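Local coordinates for nucleoside phosphorylase, putative (Trypanosoma brucei, PDB 3BJE), which acts as a homodimeric uridine phosphorylase, splitting uridine with phosphate into uracil and ribose 1-phosphate, at residues A312-S317 / D329-A334; V55-G60 / R337-I342; A127-P130 / P134-D137; R121-D126 / L305-G310. All coordinates share one frame; numbering follows the deposited sequence. Where two conformers were deposited one is given.

Interaction 1. Residues A312-S317 / D329-A334; sequences ACVVVS and DQLDAA. With URA (uracil), chain D.
Val314 and Val316 meet Leu331 in a purely apolar contact, and Val316 also reaches the uracil. The inner shell is small. CD1 of Leu331 lies 3.6 Å from CG1 of Val316 and 3.8 Å from CG1 of Val314, so one methyl rests against a branch of each valine; Val314 points toward the helix, Val316 to one side. The other methyl of Leu331, CD2, comes within 3.9 Å of CG1 of Val316. Leu331 sets out to one side of the strand, but with CG anti to its backbone N (chi1 171°) it brings CD1 against both valines and CD2 against Val316. Ala334 adds its CB, 4.3 Å from CG1 of Val314.

Val316 divides its two methyls between these neighbours. With chi1 at -59°, CG1 faces the helix while CG2 is left for the base, 3.8 Å from C6 of the uracil. Next along the strand, CB of Ser317 lies 3.7 Å from O4 of the base.

Farther out, strand 312-317 and helix 329-334 run nearly antiparallel (168°), their axes 9.8 Å apart. Val314 is fixed by backbone hydrogen bonds to Gly147 and Cys149 of strand 142-151, and Met335 and Cys338 pack on its side chain. Val316 therefore offers the uracil an apolar wall, consistent with placement by shape, while hydrogen bonds to the base involve OE1 of Gln254 and NH2 of Arg256.

Interaction 2. Residues V55-G60 / R337-I342; sequences VDVISG and RCIKII
This is a buried helix-to-helix contact, made by Val57 and Ile58 of helix 54-59 against Ile339 of the long C-terminal helix 329-348. It joins parts of the phosphorylase fold that are 277 residues apart in sequence, and it contains no hydrogen bond between the segments. The nearest backbone pair is Ile58 and Ile339, whose CA atoms are 6.5 Å apart.

Ile339 points toward the shorter helix and uses most of its side chain. CD1 of Ile339 lies 3.7 Å from CG1 of Val57, the two side chains crossing at about a right angle. CG1 of Ile339 is 3.9 Å from CG1 of Ile58, and CG2 of Ile339 comes within 4.0 Å of that same CG1. The torsion of Ile339 (chi1 -70°) leaves CG1 beside the backbone N and CG2 beside the carbonyl carbon, which lets both branches touch Ile58 while the end of the longer one continues to Val57.

Two strands also touch these residues. Ile58 packs on Ile47 and Val49 of strand 45-49, and Ile339 on Leu146 of strand 142-151, with Tyr61 beside it. Helix 213-228 meets another part of the C-terminal helix, through Ile341.

Interaction 3. Residues A127-P130 / P134-D137; sequences ADAP and PFFD
Ala129 and Pro130 approach Phe135 from an extended piece of chain: psi is 145° at Ala129 and 144° at Pro130, and Phe135 is extended too. Neither segment forms regular helix or strand here. A cis peptide bond precedes Pro134, and the closest backbone pair is Pro130 and Pro134, with CA atoms 7.9 Å apart. The chain thus doubles back over three intervening residues, without a hydrogen bond between the two segments.

The contact is carried by the far end of the Phe135 ring. CB of Ala129 points toward the other segment and meets the edge of that ring, near its plane, at CE1, 4.1 Å away. The carbonyl O of Pro130 comes to the same end, 3.4 Å from CZ and 3.8 Å from CE1 of Phe135, on an oblique approach. The ring gets there because CG lies anti to the carbonyl carbon of Phe135 (chi1 -59°), which carries it across the gap although the side chain starts out to one side. Only 88 Å² is buried in all, as befits a light contact near the surface.

Both segments belong to the loop between strands 119-120 and 142-151. His122 touches Ala129, Pro130 and Phe135, with Lys124 also against the Phe135 ring. Next along the chain, Phe136 turns its side chain onto Lys111 and Glu112, at the end of helix 97-112.

Interaction 4. Residues R121-D126 / L305-G310; sequences RHRKGD and LGYQAG
Arg123 reaches Leu305 through hydrogen bonds from its guanidinium to a single backbone carbonyl. NH2 gives the stronger one, 2.8 Å to O of Leu305, although its N-H is bent (134°). It meets a lone pair in the carbonyl plane at a C=O...N angle of 141°, with the oxygen somewhat tilted from the guanidinium plane. NH1 adds a weak bond to the same O of Leu305 at 3.2 Å. The arginine chain is extended from CG to NE, which gives it the length to span from loop to helix end.

Within 121-126, a type II turn from Arg123 to Asp126 closes with N of Asp126 donating to O of Arg123 (3.1 Å). Gly125 has the positive phi of such a turn. N of Arg123 donates back to OD2 of Asp126 at 2.9 Å and nearly straight (176°), meeting the carboxylate from above its plane.

Ionic partners lie outside the segments. NH2 of Arg123 forms a salt bridge with Glu112, which is also hydrogen-bonded to OH of Tyr307, whose other partner is His108. Asp126 pairs with Arg260 of the second subunit, placing this loop at the dimer interface.

Across the segments, packing is limited to NH2 of Arg123, 4.1 Å from CE1 of Tyr307; within 305-310, CB of Leu305 covers one face of that ring.

Gly306, with positive phi, leaves the helix in a Schellman motif. A cation at a helix C-terminus is probably favourable electrostatically, and Glu112 would share in balancing that charge.

In the fold
Interactions 1 and 2 are apolar and buried, and both use helix 329-348. They touch through Val314 CG2 and Cys338 SG, 4.0 Å apart, so this helix covers the strand carrying pocket residues and also receives helix 54-59. Interaction 4, buried but polar, is made just ahead of strand 308-318, whose later part serves interaction 1, their centres 33 Å apart on opposite sides of the chain's centre. Interaction 3 is the surface contact, nested along the chain within interaction 4 and joined to it by a probable hydrogen bond from Phe136 N to His122 O (2.8 Å). Charged partners occur near the dimer interface, aliphatic contacts along helix 329-348, and interaction 1 alone holds uracil-pocket residues.

Interaction 1. Residues A312-S317 / D329-A334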
# COMPACT_ATOMS: atom_id res chain seq x y z
N ALA A 312 -10.69 -7.12 13.07
CA ALA A 312 -12.06 -7.53 12.84
C ALA A 312 -12.55 -6.65 11.71
O ALA A 312 -12.35 -5.45 11.75
CB ALA A 312 -12.92 -7.33 14.09
N CYS A 313 -13.20 -7.25 10.72
CA CYS A 313 -13.59 -6.50 9.53
C CYS A 313 -15.01 -6.80 9.13
O CYS A 313 -15.40 -7.95 9.12
CB CYS A 313 -12.67 -6.84 8.36
SG CYS A 313 -10.92 -6.48 8.63
N VAL A 314 -15.76 -5.77 8.76
CA VAL A 314 -17.12 -5.92 8.29
C VAL A 314 -17.10 -6.47 6.86
O VAL A 314 -16.41 -5.95 5.99
CB VAL A 314 -17.88 -4.55 8.35
CG1 VAL A 314 -19.31 -4.66 7.81
CG2 VAL A 314 -17.90 -4.00 9.78
N VAL A 315 -17.91 -7.51 6.62
CA VAL A 315 -17.95 -8.15 5.30
C VAL A 315 -18.79 -7.30 4.36
O VAL A 315 -20.01 -7.28 4.48
CB VAL A 315 -18.48 -9.60 5.38
CG1 VAL A 315 -18.60 -10.27 3.99
CG2 VAL A 315 -17.58 -10.43 6.28
N VAL A 316 -18.14 -6.58 3.45
CA VAL A 316 -18.83 -5.72 2.49
C VAL A 316 -18.89 -6.29 1.07
O VAL A 316 -19.55 -5.73 0.20
CB VAL A 316 -18.20 -4.32 2.44
CG1 VAL A 316 -18.24 -3.65 3.82
CG2 VAL A 316 -16.76 -4.39 1.91
N SER A 317 -18.20 -7.40 0.85
CA SER A 317 -18.23 -8.06 -0.45
C SER A 317 -18.35 -9.55 -0.24
O SER A 317 -17.52 -10.17 0.43
CB SER A 317 -16.97 -7.75 -1.24
OG SER A 317 -16.96 -8.49 -2.46
N ASP A 329 -26.02 2.69 3.57
CA ASP A 329 -26.66 2.78 4.89
C ASP A 329 -26.49 1.52 5.73
O ASP A 329 -26.22 1.61 6.94
CB ASP A 329 -28.16 3.09 4.74
CG ASP A 329 -28.43 4.50 4.26
OD1 ASP A 329 -27.47 5.25 4.02
OD2 ASP A 329 -29.62 4.86 4.13
N GLN A 330 -26.67 0.36 5.10
CA GLN A 330 -26.52 -0.93 5.78
C GLN A 330 -25.12 -1.09 6.38
O GLN A 330 -24.96 -1.58 7.50
CB GLN A 330 -26.80 -2.07 4.79
CG GLN A 330 -25.81 -2.15 3.60
CD GLN A 330 -26.30 -3.03 2.48
OE1 GLN A 330 -27.00 -4.02 2.72
NE2 GLN A 330 -25.94 -2.68 1.26
N LEU A 331 -24.11 -0.66 5.64
CA LEU A 331 -22.73 -0.69 6.12
C LEU A 331 -22.53 0.29 7.27
O LEU A 331 -21.90 -0.03 8.28
CB LEU A 331 -21.77 -0.37 4.97
CG LEU A 331 -20.30 -0.15 5.32
CD1 LEU A 331 -19.74 -1.30 6.14
CD2 LEU A 331 -19.49 0.03 4.05
N ASP A 332 -23.08 1.50 7.12
CA ASP A 332 -22.95 2.54 8.13
C ASP A 332 -23.49 2.05 9.47
O ASP A 332 -22.88 2.28 10.51
CB ASP A 332 -23.71 3.81 7.71
CG ASP A 332 -23.07 4.53 6.53
OD1 ASP A 332 -21.94 4.19 6.12
OD2 ASP A 332 -23.72 5.46 6.01
N ALA A 333 -24.64 1.38 9.43
CA ALA A 333 -25.28 0.85 10.64
C ALA A 333 -24.47 -0.27 11.27
O ALA A 333 -24.32 -0.33 12.50
CB ALA A 333 -26.69 0.37 10.31
N ALA A 334 -23.96 -1.17 10.44
CA ALA A 334 -23.12 -2.26 10.92
C ALA A 334 -21.84 -1.70 11.52
O ALA A 334 -21.41 -2.14 12.59
CB ALA A 334 -22.80 -3.25 9.79
N1 URA D . -11.79 -4.97 1.07
C2 URA D . -10.98 -5.83 0.42
O2 URA D . -9.71 -5.74 0.51
N3 URA D . -11.49 -6.77 -0.36
C4 URA D . -12.83 -6.89 -0.52
O4 URA D . -13.25 -7.80 -1.25
C5 URA D . -13.68 -6.02 0.13
C6 URA D . -13.12 -5.04 0.94

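Interaction 2. Residues V55-G60 / R337-I342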
# COMPACT_ATOMS: atom_id res chain seq x y z
N VAL A 55 -12.01 7.84 10.86
CA VAL A 55 -11.39 8.37 12.07
C VAL A 55 -12.40 9.24 12.83
O VAL A 55 -12.55 9.10 14.04
CB VAL A 55 -10.11 9.17 11.75
CG1 VAL A 55 -9.66 9.98 12.95
CG2 VAL A 55 -8.99 8.23 11.28
N ASP A 56 -13.09 10.12 12.12
CA ASP A 56 -14.06 11.00 12.78
C ASP A 56 -15.28 10.26 13.30
O ASP A 56 -15.86 10.64 14.32
CB ASP A 56 -14.49 12.11 11.83
CG ASP A 56 -13.42 13.15 11.65
OD1 ASP A 56 -12.42 13.12 12.41
OD2 ASP A 56 -13.57 14.02 10.78
N VAL A 57 -15.67 9.19 12.61
CA VAL A 57 -16.79 8.38 13.05
C VAL A 57 -16.44 7.72 14.39
O VAL A 57 -17.23 7.75 15.34
CB VAL A 57 -17.19 7.30 12.01
CG1 VAL A 57 -18.49 6.63 12.43
CG2 VAL A 57 -17.31 7.90 10.60
N ILE A 58 -15.24 7.16 14.48
CA ILE A 58 -14.78 6.51 15.69
C ILE A 58 -14.56 7.51 16.83
O ILE A 58 -14.98 7.27 17.95
CB ILE A 58 -13.50 5.69 15.44
CG1 ILE A 58 -13.84 4.50 14.55
CG2 ILE A 58 -12.89 5.20 16.75
CD1 ILE A 58 -12.63 3.68 14.11
N SER A 59 -13.93 8.63 16.55
CA SER A 59 -13.59 9.56 17.64
C SER A 59 -14.85 10.17 18.25
O SER A 59 -14.83 10.61 19.39
CB SER A 59 -12.63 10.66 17.19
OG SER A 59 -13.24 11.54 16.28
N GLY A 60 -15.94 10.17 17.48
CA GLY A 60 -17.23 10.61 17.98
C GLY A 60 -17.75 9.76 19.13
O GLY A 60 -18.61 10.20 19.89
N ARG A 337 -22.25 -0.36 15.08
CA ARG A 337 -22.27 -1.43 16.09
C ARG A 337 -20.86 -1.94 16.35
O ARG A 337 -20.47 -2.18 17.48
CB ARG A 337 -23.13 -2.61 15.64
CG ARG A 337 -24.60 -2.29 15.50
CD ARG A 337 -25.40 -3.56 15.27
NE ARG A 337 -25.19 -4.09 13.92
CZ ARG A 337 -25.92 -3.76 12.86
NH1 ARG A 337 -26.94 -2.90 12.93
NH2 ARG A 337 -25.63 -4.31 11.68
N CYS A 338 -20.09 -2.11 15.28
CA CYS A 338 -18.78 -2.73 15.39
C CYS A 338 -17.77 -1.78 16.02
O CYS A 338 -16.84 -2.24 16.69
CB CYS A 338 -18.31 -3.20 14.02
SG CYS A 338 -19.32 -4.58 13.42
N ILE A 339 -17.93 -0.48 15.79
CA ILE A 339 -17.06 0.51 16.44
C ILE A 339 -17.19 0.37 17.95
O ILE A 339 -16.19 0.30 18.66
CB ILE A 339 -17.36 1.95 16.02
CG1 ILE A 339 -16.93 2.18 14.57
CG2 ILE A 339 -16.64 2.96 16.94
CD1 ILE A 339 -17.51 3.44 13.95
N LYS A 340 -18.42 0.32 18.45
CA LYS A 340 -18.64 0.18 19.89
C LYS A 340 -18.07 -1.13 20.41
O LYS A 340 -17.42 -1.17 21.45
CB LYS A 340 -20.13 0.26 20.24
CG LYS A 340 -20.35 0.35 21.72
CD LYS A 340 -21.82 0.47 22.08
CE LYS A 340 -22.01 0.52 23.60
NZ LYS A 340 -21.36 -0.64 24.27
N ILE A 341 -18.31 -2.21 19.68
CA ILE A 341 -17.78 -3.51 20.05
C ILE A 341 -16.24 -3.48 20.15
O ILE A 341 -15.68 -4.04 21.10
CB ILE A 341 -18.23 -4.60 19.02
CG1 ILE A 341 -19.70 -4.95 19.25
CG2 ILE A 341 -17.34 -5.84 19.09
CD1 ILE A 341 -20.36 -5.67 18.08
N ILE A 342 -15.58 -2.88 19.17
CA ILE A 342 -14.11 -2.83 19.17
C ILE A 342 -13.56 -1.91 20.27
O ILE A 342 -12.53 -2.23 20.87
CB ILE A 342 -13.55 -2.45 17.78
CG1 ILE A 342 -13.89 -3.55 16.78
CG2 ILE A 342 -12.03 -2.26 17.85
CD1 ILE A 342 -13.30 -4.89 17.15

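Interaction 3. Residues A127-P130 / P134-D137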
# COMPACT_ATOMS: atom_id res chain seq x y z
N ALA A 127 20.74 -7.51 27.66
CA ALA A 127 22.04 -7.83 28.24
C ALA A 127 22.58 -6.70 29.10
O ALA A 127 22.74 -6.86 30.31
CB ALA A 127 23.03 -8.16 27.13
N ASP A 128 22.83 -5.55 28.48
CA ASP A 128 23.54 -4.47 29.16
C ASP A 128 22.62 -3.40 29.76
O ASP A 128 23.06 -2.27 30.00
CB ASP A 128 24.55 -3.84 28.20
CG ASP A 128 25.49 -4.86 27.59
OD1 ASP A 128 26.03 -5.70 28.35
OD2 ASP A 128 25.69 -4.83 26.35
N ALA A 129 21.37 -3.76 30.03
CA ALA A 129 20.45 -2.85 30.71
C ALA A 129 20.71 -2.89 32.21
O ALA A 129 21.04 -3.94 32.76
CB ALA A 129 19.01 -3.23 30.42
N PRO A 130 20.57 -1.73 32.89
CA PRO A 130 20.58 -1.74 34.35
C PRO A 130 19.50 -2.67 34.90
O PRO A 130 18.41 -2.75 34.34
CB PRO A 130 20.27 -0.29 34.72
CG PRO A 130 20.63 0.50 33.52
CD PRO A 130 20.39 -0.38 32.35
N PRO A 134 14.67 1.76 33.82
CA PRO A 134 13.29 1.29 33.72
C PRO A 134 13.11 0.39 32.49
O PRO A 134 13.94 0.43 31.58
CB PRO A 134 12.47 2.57 33.55
CG PRO A 134 13.38 3.70 33.85
CD PRO A 134 14.77 3.22 33.62
N PHE A 135 12.04 -0.40 32.48
CA PHE A 135 11.76 -1.28 31.36
C PHE A 135 10.44 -0.94 30.69
O PHE A 135 9.44 -0.64 31.36
CB PHE A 135 11.73 -2.73 31.80
CG PHE A 135 13.01 -3.19 32.42
CD1 PHE A 135 14.16 -3.32 31.65
CD2 PHE A 135 13.08 -3.46 33.78
CE1 PHE A 135 15.35 -3.73 32.22
CE2 PHE A 135 14.26 -3.88 34.36
CZ PHE A 135 15.40 -4.01 33.58
N PHE A 136 10.45 -0.99 29.36
CA PHE A 136 9.22 -0.90 28.61
C PHE A 136 8.61 -2.29 28.46
O PHE A 136 9.31 -3.23 28.06
CB PHE A 136 9.50 -0.31 27.23
CG PHE A 136 8.28 -0.14 26.40
CD1 PHE A 136 7.46 0.97 26.57
CD2 PHE A 136 7.94 -1.09 25.44
CE1 PHE A 136 6.32 1.13 25.81
CE2 PHE A 136 6.79 -0.94 24.68
CZ PHE A 136 5.99 0.17 24.86
N ASP A 137 7.32 -2.41 28.77
CA ASP A 137 6.57 -3.66 28.62
C ASP A 137 5.76 -3.64 27.31
O ASP A 137 4.70 -3.01 27.25
CB ASP A 137 5.62 -3.84 29.80
CG ASP A 137 4.86 -5.16 29.76
OD1 ASP A 137 4.97 -5.92 28.77
OD2 ASP A 137 4.14 -5.44 30.74

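Interaction 4. Residues R121-D126 / L305-G310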
# COMPACT_ATOMS: atom_id res chain seq x y z
N ARG A 121 14.40 2.51 24.68
CA ARG A 121 14.06 2.07 26.02
C ARG A 121 14.49 0.64 26.24
O ARG A 121 14.48 -0.17 25.31
CB ARG A 121 12.55 2.20 26.23
CG ARG A 121 12.04 3.64 26.16
CD ARG A 121 10.53 3.73 26.41
NE ARG A 121 10.05 5.06 26.09
CZ ARG A 121 10.23 6.14 26.85
NH1 ARG A 121 10.86 6.06 28.02
NH2 ARG A 121 9.77 7.32 26.44
N HIS A 122 14.86 0.31 27.48
CA HIS A 122 15.25 -1.05 27.82
C HIS A 122 14.02 -1.92 27.88
O HIS A 122 12.92 -1.44 28.21
CB HIS A 122 15.93 -1.15 29.19
CG HIS A 122 17.11 -0.25 29.35
ND1 HIS A 122 18.22 -0.33 28.53
CD2 HIS A 122 17.36 0.74 30.24
CE1 HIS A 122 19.10 0.58 28.91
NE2 HIS A 122 18.61 1.24 29.95
N ARG A 123 14.22 -3.20 27.61
CA ARG A 123 13.23 -4.23 27.87
C ARG A 123 13.84 -5.27 28.78
O ARG A 123 15.06 -5.45 28.81
CB ARG A 123 12.81 -4.89 26.57
CG ARG A 123 12.01 -4.03 25.65
CD ARG A 123 11.62 -4.86 24.49
NE ARG A 123 10.76 -4.18 23.53
CZ ARG A 123 10.12 -4.83 22.56
NH1 ARG A 123 10.19 -6.16 22.48
NH2 ARG A 123 9.35 -4.18 21.71
N LYS A 124 13.00 -5.97 29.53
CA LYS A 124 13.47 -7.02 30.43
C LYS A 124 14.23 -8.07 29.64
O LYS A 124 13.80 -8.50 28.57
CB LYS A 124 12.30 -7.64 31.20
CG LYS A 124 11.72 -6.70 32.25
CD LYS A 124 10.90 -7.43 33.30
CE LYS A 124 10.43 -6.48 34.39
NZ LYS A 124 9.73 -7.17 35.51
N GLY A 125 15.40 -8.46 30.15
CA GLY A 125 16.25 -9.43 29.47
C GLY A 125 17.35 -8.84 28.60
O GLY A 125 18.25 -9.56 28.17
N ASP A 126 17.29 -7.54 28.33
CA ASP A 126 18.41 -6.88 27.64
C ASP A 126 19.70 -7.10 28.40
O ASP A 126 19.76 -6.90 29.61
CB ASP A 126 18.17 -5.37 27.50
CG ASP A 126 17.10 -5.04 26.48
OD1 ASP A 126 16.65 -5.95 25.76
OD2 ASP A 126 16.72 -3.86 26.40
N LEU A 305 7.25 -7.42 17.57
CA LEU A 305 7.57 -6.40 18.59
C LEU A 305 7.08 -6.76 19.99
O LEU A 305 7.43 -6.08 20.95
CB LEU A 305 6.96 -5.05 18.22
CG LEU A 305 7.51 -4.40 16.97
CD1 LEU A 305 6.73 -3.11 16.71
CD2 LEU A 305 8.99 -4.15 17.12
N GLY A 306 6.30 -7.82 20.12
CA GLY A 306 5.67 -8.17 21.38
C GLY A 306 4.42 -7.37 21.74
O GLY A 306 3.97 -7.43 22.88
N TYR A 307 3.86 -6.66 20.77
CA TYR A 307 2.63 -5.92 20.98
C TYR A 307 1.45 -6.84 20.68
O TYR A 307 1.53 -7.67 19.77
CB TYR A 307 2.54 -4.72 20.05
CG TYR A 307 3.65 -3.67 20.16
CD1 TYR A 307 4.58 -3.69 21.19
CD2 TYR A 307 3.72 -2.62 19.24
CE1 TYR A 307 5.57 -2.71 21.29
CE2 TYR A 307 4.73 -1.64 19.33
CZ TYR A 307 5.65 -1.69 20.35
OH TYR A 307 6.64 -0.72 20.46
N GLN A 308 0.36 -6.70 21.43
CA GLN A 308 -0.83 -7.52 21.23
C GLN A 308 -1.66 -6.90 20.12
O GLN A 308 -2.04 -5.73 20.22
CB GLN A 308 -1.66 -7.58 22.50
CG GLN A 308 -0.87 -8.05 23.71
CD GLN A 308 -1.78 -8.48 24.85
OE1 GLN A 308 -2.98 -8.21 24.85
NE2 GLN A 308 -1.20 -9.18 25.82
N ALA A 309 -1.93 -7.66 19.06
CA ALA A 309 -2.67 -7.13 17.93
C ALA A 309 -3.70 -8.12 17.41
O ALA A 309 -3.59 -9.34 17.62
CB ALA A 309 -1.72 -6.71 16.81
N GLY A 310 -4.68 -7.58 16.71
CA GLY A 310 -5.65 -8.38 15.97
C GLY A 310 -6.48 -7.53 15.03
O GLY A 310 -6.17 -6.38 14.77